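Local coordinates for protein methylmalonyl-CoA carboxyltransferase 12S subunit (Propionibacterium freudenreichii, PDB 1ON3) that catalyses transfer of the carboxyl group from methylmalonyl-CoA to the biotin of the 1.3S subunit, as the hexameric core of transcarboxylase, at residues G42-R47 and A243-A248. Sequence-based numbering, arbitrary orientation.
Sequences GKQTAR and AAELIA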
# COMPACT_ATOMS: atom_id res chain seq x y z
N GLY E 42 -5.87 -47.32 25.81
CA GLY E 42 -4.60 -46.99 25.17
C GLY E 42 -4.45 -45.54 24.74
O GLY E 42 -3.67 -45.25 23.82
N LYS E 43 -5.16 -44.63 25.40
CA LYS E 43 -5.12 -43.20 25.09
C LYS E 43 -4.65 -42.39 26.28
O LYS E 43 -4.94 -42.73 27.43
CB LYS E 43 -6.52 -42.68 24.73
CG LYS E 43 -7.28 -43.48 23.70
CD LYS E 43 -8.74 -43.06 23.69
CE LYS E 43 -9.58 -44.05 22.90
NZ LYS E 43 -11.03 -43.79 23.09
N GLN E 44 -3.94 -41.30 26.01
CA GLN E 44 -3.48 -40.40 27.06
C GLN E 44 -4.64 -39.43 27.33
O GLN E 44 -5.58 -39.36 26.55
CB GLN E 44 -2.25 -39.61 26.58
CG GLN E 44 -1.03 -40.48 26.29
CD GLN E 44 0.13 -39.70 25.68
OE1 GLN E 44 1.16 -40.27 25.34
NE2 GLN E 44 -0.05 -38.39 25.53
N THR E 45 -4.58 -38.70 28.44
CA THR E 45 -5.63 -37.72 28.75
C THR E 45 -5.30 -36.43 28.01
O THR E 45 -4.22 -36.29 27.47
CB THR E 45 -5.66 -37.36 30.23
OG1 THR E 45 -4.41 -36.73 30.57
CG2 THR E 45 -5.83 -38.60 31.09
N ALA E 46 -6.24 -35.49 28.01
CA ALA E 46 -6.02 -34.21 27.36
C ALA E 46 -4.78 -33.49 27.90
O ALA E 46 -4.01 -32.91 27.14
CB ALA E 46 -7.23 -33.33 27.55
N ARG E 47 -4.58 -33.52 29.22
CA ARG E 47 -3.44 -32.82 29.79
C ARG E 47 -2.11 -33.54 29.60
O ARG E 47 -1.08 -32.89 29.47
CB ARG E 47 -3.71 -32.50 31.27
CG ARG E 47 -4.82 -31.45 31.39
CD ARG E 47 -5.33 -31.22 32.80
NE ARG E 47 -6.42 -30.24 32.77
CZ ARG E 47 -6.25 -28.92 32.72
NH1 ARG E 47 -5.02 -28.39 32.70
NH2 ARG E 47 -7.30 -28.13 32.66
N ALA E 243 3.27 -41.73 19.45
CA ALA E 243 3.69 -41.65 18.05
C ALA E 243 3.13 -40.41 17.36
O ALA E 243 3.80 -39.81 16.51
CB ALA E 243 3.23 -42.90 17.31
N ALA E 244 1.91 -40.02 17.73
CA ALA E 244 1.27 -38.86 17.12
C ALA E 244 2.01 -37.60 17.55
O ALA E 244 2.17 -36.67 16.75
CB ALA E 244 -0.21 -38.78 17.55
N GLU E 245 2.45 -37.58 18.80
CA GLU E 245 3.18 -36.45 19.35
C GLU E 245 4.55 -36.33 18.67
O GLU E 245 5.00 -35.23 18.36
CB GLU E 245 3.30 -36.60 20.87
CG GLU E 245 1.95 -36.33 21.57
CD GLU E 245 1.68 -37.18 22.80
OE1 GLU E 245 0.51 -37.15 23.27
OE2 GLU E 245 2.60 -37.85 23.31
N LEU E 246 5.20 -37.47 18.41
CA LEU E 246 6.49 -37.43 17.73
C LEU E 246 6.29 -36.95 16.30
O LEU E 246 7.07 -36.16 15.78
CB LEU E 246 7.16 -38.81 17.72
CG LEU E 246 7.79 -39.30 19.04
CD1 LEU E 246 8.35 -40.72 18.88
CD2 LEU E 246 8.92 -38.33 19.43
N ILE E 247 5.23 -37.43 15.64
CA ILE E 247 4.97 -37.00 14.27
C ILE E 247 4.67 -35.50 14.23
O ILE E 247 5.18 -34.78 13.36
CB ILE E 247 3.79 -37.79 13.63
CG1 ILE E 247 4.20 -39.26 13.42
CG2 ILE E 247 3.39 -37.16 12.30
CD1 ILE E 247 3.03 -40.19 13.10
N ALA E 248 3.86 -35.03 15.17
CA ALA E 248 3.52 -33.60 15.21
C ALA E 248 4.77 -32.73 15.32
O ALA E 248 4.85 -31.69 14.69
CB ALA E 248 2.57 -33.31 16.39
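With CG of both Q44 (chi1 -64°) and E245 set beside the backbone N and anti to the carbonyl carbon, the two side chains point toward each other across the contact. Past CG the glutamine runs straight out, while the glutamate kinks at its second torsion. They approach head-on from their two backbones, and the whole contact between 42-47 and 243-248 rests on this pair. NE2 of Q44 lies 2.6 Å from OE1 of E245. The hydrogen bond from this N-H is weak despite the short distance, since the angle at the hydrogen is only 120°. The amide and carboxylate planes are 42° apart, so the groups do not pair flat. On the other arm, OE1 of Q44 and OE2 of E245 are two acceptors 3.5 Å apart and form no bond. The backbones stay well separated, with CA of Q44 10.9 Å from CA of E245. A leucine in place of Q44 would probably leave the buried E245 carboxylate without this amide donor. Nearby, the N of Q44 bonds to D241, at the start of helix 241-253. E245 also touches R49 and N52 of helix 46-53, and T45 is the N-cap residue of that helix. A244 and I247 pack on strands 191-195 and 236-238. A single weak amide-carboxylate hydrogen bond thus joins the loop leading into helix 46-53 to the side of helix 241-253, within the N-terminal carboxyltransferase domain, whose fold is of the crotonase type.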